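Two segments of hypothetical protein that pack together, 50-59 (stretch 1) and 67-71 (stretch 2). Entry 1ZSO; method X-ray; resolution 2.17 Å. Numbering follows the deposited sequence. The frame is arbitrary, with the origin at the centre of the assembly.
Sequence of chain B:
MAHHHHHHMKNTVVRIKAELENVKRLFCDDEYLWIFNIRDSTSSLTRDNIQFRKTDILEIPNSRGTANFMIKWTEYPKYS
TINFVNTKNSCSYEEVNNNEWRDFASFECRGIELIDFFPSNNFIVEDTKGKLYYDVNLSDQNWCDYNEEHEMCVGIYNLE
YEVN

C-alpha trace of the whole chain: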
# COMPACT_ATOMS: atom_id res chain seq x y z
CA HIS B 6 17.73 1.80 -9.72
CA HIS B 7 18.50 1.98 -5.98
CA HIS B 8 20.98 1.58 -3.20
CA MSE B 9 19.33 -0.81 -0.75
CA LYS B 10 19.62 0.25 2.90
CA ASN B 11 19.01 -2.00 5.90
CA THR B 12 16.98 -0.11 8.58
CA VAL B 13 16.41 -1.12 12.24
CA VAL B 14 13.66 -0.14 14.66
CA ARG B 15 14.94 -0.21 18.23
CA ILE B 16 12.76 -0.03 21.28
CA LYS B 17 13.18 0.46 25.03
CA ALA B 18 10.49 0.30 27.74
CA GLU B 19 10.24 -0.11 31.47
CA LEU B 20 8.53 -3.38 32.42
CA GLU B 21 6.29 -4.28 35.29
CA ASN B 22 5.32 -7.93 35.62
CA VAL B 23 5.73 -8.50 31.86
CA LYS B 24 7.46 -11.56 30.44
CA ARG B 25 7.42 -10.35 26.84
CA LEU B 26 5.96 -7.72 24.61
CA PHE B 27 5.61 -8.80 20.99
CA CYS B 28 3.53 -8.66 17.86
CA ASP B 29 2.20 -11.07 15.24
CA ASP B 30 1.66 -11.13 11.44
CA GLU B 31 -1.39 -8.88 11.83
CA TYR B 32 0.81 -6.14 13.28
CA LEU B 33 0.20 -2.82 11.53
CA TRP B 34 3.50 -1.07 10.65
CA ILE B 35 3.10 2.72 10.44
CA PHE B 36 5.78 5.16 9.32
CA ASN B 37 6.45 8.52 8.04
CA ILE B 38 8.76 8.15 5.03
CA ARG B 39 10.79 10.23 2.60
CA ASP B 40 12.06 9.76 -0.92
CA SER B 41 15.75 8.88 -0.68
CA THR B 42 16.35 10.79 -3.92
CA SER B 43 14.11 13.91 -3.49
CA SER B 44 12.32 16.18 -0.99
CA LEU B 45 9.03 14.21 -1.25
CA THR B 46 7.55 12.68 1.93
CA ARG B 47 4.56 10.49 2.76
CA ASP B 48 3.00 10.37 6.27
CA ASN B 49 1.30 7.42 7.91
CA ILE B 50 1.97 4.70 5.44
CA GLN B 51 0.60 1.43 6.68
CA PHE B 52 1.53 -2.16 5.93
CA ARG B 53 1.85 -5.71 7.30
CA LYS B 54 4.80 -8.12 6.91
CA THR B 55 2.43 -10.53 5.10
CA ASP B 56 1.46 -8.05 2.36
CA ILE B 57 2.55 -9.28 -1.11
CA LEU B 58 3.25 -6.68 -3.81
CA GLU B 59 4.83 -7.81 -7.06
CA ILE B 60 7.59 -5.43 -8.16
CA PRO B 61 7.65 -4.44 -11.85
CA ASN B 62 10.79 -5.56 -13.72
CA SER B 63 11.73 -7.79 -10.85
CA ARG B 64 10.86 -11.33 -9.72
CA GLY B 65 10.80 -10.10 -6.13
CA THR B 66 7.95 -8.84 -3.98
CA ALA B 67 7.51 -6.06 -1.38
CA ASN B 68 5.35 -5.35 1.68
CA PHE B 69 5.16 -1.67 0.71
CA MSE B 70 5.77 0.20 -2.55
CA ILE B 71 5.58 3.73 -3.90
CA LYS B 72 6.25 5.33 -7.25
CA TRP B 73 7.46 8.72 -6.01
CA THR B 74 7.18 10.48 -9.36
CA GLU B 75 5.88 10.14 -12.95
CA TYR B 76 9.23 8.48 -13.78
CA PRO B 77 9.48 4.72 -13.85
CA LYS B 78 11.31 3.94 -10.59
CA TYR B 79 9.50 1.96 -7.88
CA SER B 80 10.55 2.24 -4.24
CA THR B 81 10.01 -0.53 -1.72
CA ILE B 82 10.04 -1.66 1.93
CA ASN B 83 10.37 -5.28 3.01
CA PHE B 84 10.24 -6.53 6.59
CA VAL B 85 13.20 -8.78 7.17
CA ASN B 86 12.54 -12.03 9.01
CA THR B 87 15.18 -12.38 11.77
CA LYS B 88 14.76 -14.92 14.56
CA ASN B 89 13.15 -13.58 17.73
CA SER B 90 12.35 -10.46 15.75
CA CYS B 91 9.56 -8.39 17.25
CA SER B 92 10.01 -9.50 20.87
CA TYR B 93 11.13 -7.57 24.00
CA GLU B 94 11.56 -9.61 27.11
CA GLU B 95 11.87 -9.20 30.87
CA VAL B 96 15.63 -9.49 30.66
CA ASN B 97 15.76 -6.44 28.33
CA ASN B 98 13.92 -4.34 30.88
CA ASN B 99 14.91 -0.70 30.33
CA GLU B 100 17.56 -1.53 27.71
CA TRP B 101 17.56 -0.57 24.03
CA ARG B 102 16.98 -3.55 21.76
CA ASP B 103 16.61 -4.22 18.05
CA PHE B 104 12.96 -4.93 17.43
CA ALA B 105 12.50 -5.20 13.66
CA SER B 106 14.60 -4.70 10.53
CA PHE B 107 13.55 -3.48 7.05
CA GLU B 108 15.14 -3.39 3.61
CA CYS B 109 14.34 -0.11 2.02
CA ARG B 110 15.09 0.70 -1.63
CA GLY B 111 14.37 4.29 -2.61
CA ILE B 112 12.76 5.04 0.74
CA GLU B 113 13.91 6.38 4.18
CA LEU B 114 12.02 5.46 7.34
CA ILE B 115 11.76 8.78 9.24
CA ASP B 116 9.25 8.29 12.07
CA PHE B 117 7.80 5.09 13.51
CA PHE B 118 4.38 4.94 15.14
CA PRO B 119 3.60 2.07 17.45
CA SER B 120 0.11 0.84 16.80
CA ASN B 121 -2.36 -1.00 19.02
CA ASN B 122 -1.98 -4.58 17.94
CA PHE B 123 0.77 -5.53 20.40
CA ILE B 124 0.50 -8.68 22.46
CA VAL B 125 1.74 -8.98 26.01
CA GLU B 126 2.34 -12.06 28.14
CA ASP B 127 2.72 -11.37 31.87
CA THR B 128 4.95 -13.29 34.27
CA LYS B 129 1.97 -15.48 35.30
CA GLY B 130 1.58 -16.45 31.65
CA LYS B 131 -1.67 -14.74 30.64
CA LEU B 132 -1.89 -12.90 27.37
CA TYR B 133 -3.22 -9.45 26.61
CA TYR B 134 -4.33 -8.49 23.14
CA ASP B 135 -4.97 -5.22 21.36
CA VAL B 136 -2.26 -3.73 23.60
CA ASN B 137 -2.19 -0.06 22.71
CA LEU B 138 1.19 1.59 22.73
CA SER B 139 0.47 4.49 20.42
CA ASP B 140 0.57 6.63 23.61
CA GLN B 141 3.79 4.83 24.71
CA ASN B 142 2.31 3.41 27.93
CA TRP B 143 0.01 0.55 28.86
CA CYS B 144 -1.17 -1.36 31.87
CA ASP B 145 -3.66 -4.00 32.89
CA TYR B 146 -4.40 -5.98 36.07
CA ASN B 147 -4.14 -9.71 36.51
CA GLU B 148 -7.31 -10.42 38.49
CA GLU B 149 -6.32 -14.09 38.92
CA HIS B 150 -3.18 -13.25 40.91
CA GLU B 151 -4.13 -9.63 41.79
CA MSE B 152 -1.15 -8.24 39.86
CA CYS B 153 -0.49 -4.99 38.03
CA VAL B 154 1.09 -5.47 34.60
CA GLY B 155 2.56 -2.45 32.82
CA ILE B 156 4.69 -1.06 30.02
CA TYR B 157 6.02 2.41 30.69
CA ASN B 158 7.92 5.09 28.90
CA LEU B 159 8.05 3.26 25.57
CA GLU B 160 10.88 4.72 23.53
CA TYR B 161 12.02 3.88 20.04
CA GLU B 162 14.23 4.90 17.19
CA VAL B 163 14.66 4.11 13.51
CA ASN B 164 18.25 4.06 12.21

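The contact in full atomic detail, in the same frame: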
# COMPACT_ATOMS: atom_id res chain seq x y z
N ILE B 50 2.14 5.82 6.30
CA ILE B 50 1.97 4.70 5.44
C ILE B 50 1.72 3.56 6.37
O ILE B 50 2.19 3.57 7.54
CB ILE B 50 3.17 4.38 4.55
CG1 ILE B 50 4.40 3.99 5.38
CG2 ILE B 50 3.46 5.55 3.67
CD1 ILE B 50 5.34 3.20 4.64
N GLN B 51 0.98 2.58 5.87
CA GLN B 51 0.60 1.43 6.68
C GLN B 51 0.84 0.11 5.92
O GLN B 51 0.52 -0.05 4.72
CB GLN B 51 -0.87 1.53 7.12
CG GLN B 51 -1.33 2.85 7.69
CD GLN B 51 -2.82 2.88 7.94
OE1 GLN B 51 -3.56 2.14 7.31
NE2 GLN B 51 -3.27 3.71 8.86
N PHE B 52 1.37 -0.86 6.60
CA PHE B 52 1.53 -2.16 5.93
C PHE B 52 1.74 -3.24 6.94
O PHE B 52 2.09 -2.96 8.07
CB PHE B 52 2.69 -2.15 4.90
CG PHE B 52 4.06 -2.06 5.51
CD1 PHE B 52 4.75 -3.21 5.85
CD2 PHE B 52 4.66 -0.84 5.69
CE1 PHE B 52 5.97 -3.14 6.42
CE2 PHE B 52 5.88 -0.74 6.28
CZ PHE B 52 6.55 -1.88 6.62
N ARG B 53 1.53 -4.49 6.52
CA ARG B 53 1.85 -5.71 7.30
C ARG B 53 2.93 -6.54 6.63
O ARG B 53 3.03 -6.55 5.41
CB ARG B 53 0.62 -6.59 7.44
CG ARG B 53 -0.45 -6.01 8.35
CD ARG B 53 -1.82 -6.16 7.73
NE ARG B 53 -1.82 -5.57 6.38
CZ ARG B 53 -2.09 -4.28 6.12
NH1 ARG B 53 -2.43 -3.46 7.12
NH2 ARG B 53 -2.03 -3.83 4.86
N LYS B 54 3.67 -7.31 7.43
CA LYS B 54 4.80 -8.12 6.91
C LYS B 54 4.31 -9.24 5.97
O LYS B 54 5.10 -9.91 5.34
CB LYS B 54 5.61 -8.71 8.09
CG LYS B 54 5.03 -10.04 8.61
CD LYS B 54 5.27 -10.25 10.07
CE LYS B 54 6.49 -11.06 10.35
NZ LYS B 54 6.82 -11.00 11.84
N THR B 55 3.00 -9.46 5.91
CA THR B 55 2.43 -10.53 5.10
C THR B 55 1.96 -10.00 3.76
O THR B 55 1.61 -10.80 2.89
CB THR B 55 1.19 -11.17 5.79
OG1 THR B 55 0.30 -10.13 6.13
CG2 THR B 55 1.57 -11.93 7.10
N ASP B 56 1.93 -8.67 3.61
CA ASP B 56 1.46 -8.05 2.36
C ASP B 56 2.37 -8.44 1.21
O ASP B 56 3.60 -8.48 1.36
CB ASP B 56 1.37 -6.52 2.48
CG ASP B 56 0.34 -6.06 3.50
OD1 ASP B 56 -0.42 -6.92 3.98
OD2 ASP B 56 0.27 -4.84 3.81
N ILE B 57 1.78 -8.79 0.06
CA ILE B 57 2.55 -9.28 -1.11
C ILE B 57 2.31 -8.39 -2.31
O ILE B 57 1.25 -8.46 -2.93
CB ILE B 57 2.17 -10.75 -1.47
CG1 ILE B 57 2.52 -11.69 -0.32
CG2 ILE B 57 2.90 -11.21 -2.73
CD1 ILE B 57 1.94 -13.10 -0.44
N LEU B 58 3.30 -7.56 -2.65
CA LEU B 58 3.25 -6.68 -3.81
C LEU B 58 4.33 -7.06 -4.80
O LEU B 58 5.52 -7.05 -4.47
CB LEU B 58 3.46 -5.22 -3.43
CG LEU B 58 2.82 -4.64 -2.17
CD1 LEU B 58 3.01 -3.12 -2.11
CD2 LEU B 58 1.35 -4.92 -2.05
N GLU B 59 3.92 -7.39 -6.02
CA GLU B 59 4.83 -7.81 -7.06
C GLU B 59 5.49 -6.57 -7.64
O GLU B 59 4.81 -5.65 -8.06
CB GLU B 59 4.07 -8.58 -8.13
CG GLU B 59 3.41 -9.85 -7.64
CD GLU B 59 4.37 -11.06 -7.56
OE1 GLU B 59 5.51 -11.00 -8.11
OE2 GLU B 59 3.96 -12.09 -6.94
N ALA B 67 7.34 -6.99 -2.48
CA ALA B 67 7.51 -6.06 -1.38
C ALA B 67 6.25 -6.00 -0.52
O ALA B 67 5.16 -6.37 -0.96
CB ALA B 67 7.85 -4.67 -1.87
N ASN B 68 6.43 -5.55 0.72
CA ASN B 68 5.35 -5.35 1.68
C ASN B 68 4.73 -3.96 1.50
O ASN B 68 3.54 -3.76 1.77
CB ASN B 68 5.88 -5.41 3.12
CG ASN B 68 6.33 -6.77 3.53
OD1 ASN B 68 7.23 -6.88 4.34
ND2 ASN B 68 5.69 -7.81 2.99
N PHE B 69 5.58 -3.02 1.07
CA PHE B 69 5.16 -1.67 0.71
C PHE B 69 5.93 -1.15 -0.51
O PHE B 69 7.14 -1.35 -0.62
CB PHE B 69 5.37 -0.67 1.86
CG PHE B 69 4.87 0.72 1.55
CD1 PHE B 69 3.53 1.04 1.70
CD2 PHE B 69 5.72 1.70 1.05
CE1 PHE B 69 3.04 2.37 1.38
CE2 PHE B 69 5.25 2.97 0.75
CZ PHE B 69 3.88 3.30 0.91
N MSE B 70 5.20 -0.45 -1.37
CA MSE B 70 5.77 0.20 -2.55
C MSE B 70 5.20 1.60 -2.83
O MSE B 70 4.05 1.92 -2.51
CB MSE B 70 5.48 -0.62 -3.80
CG MSE B 70 6.39 -1.77 -4.08
SE MSE B 70 6.17 -2.16 -6.06
CE MSE B 70 4.57 -3.19 -5.97
N ILE B 71 6.01 2.42 -3.48
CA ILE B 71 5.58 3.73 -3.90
C ILE B 71 6.36 4.11 -5.15
O ILE B 71 7.54 3.80 -5.28
CB ILE B 71 5.70 4.75 -2.73
CG1 ILE B 71 5.11 6.11 -3.10
CG2 ILE B 71 7.14 4.95 -2.23
CD1 ILE B 71 4.96 6.98 -1.88
O HOH W 1 1.09 -3.07 1.89

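Stretch 2 enters the contact at Ala67, which forms an antiparallel bridge with Leu58: Leu58 N donates to Ala67 O (2.8 Å) and Ala67 N to Leu58 O (2.7 Å). The two side chains lie on the same face of this short ladder, where the small methyl of Ala67 is buried.

Asn68, the residue most covered by the opposite stretch, takes over where the ladder stops. Its CA-to-CB bond points sideways, but the m rotamer brings the amide closer to the type I turn from Arg53 to Asp56. There Asn68 ND2 donates to Asp56 O (2.7 Å) and, weakly, to Lys54 O (3.2 Å), so that one carboxamide serves two backbone carbonyls; that of Asp56 points toward it, while that of Lys54 is met from the side. The Asp56 carboxylate accepts from Arg53 N at OD2 (3.0 Å) and forms a salt bridge with the Arg53 guanidinium; a water donates to both Asp56 OD2 (2.7 Å) and Asn68 O (2.5 Å).

From Phe69 onward the contact is mainly apolar. Ile50 CD1 sits over one face of the Phe69 ring, 3.7 Å from its centroid, while Phe52 CD2 packs 3.9 Å from Phe69 CB. The long, flexible selenomethionine Met70 reaches back with its CE to 3.4 Å from Leu58 CB and 3.2 Å from Glu59 O. Altogether 580 Å² is buried.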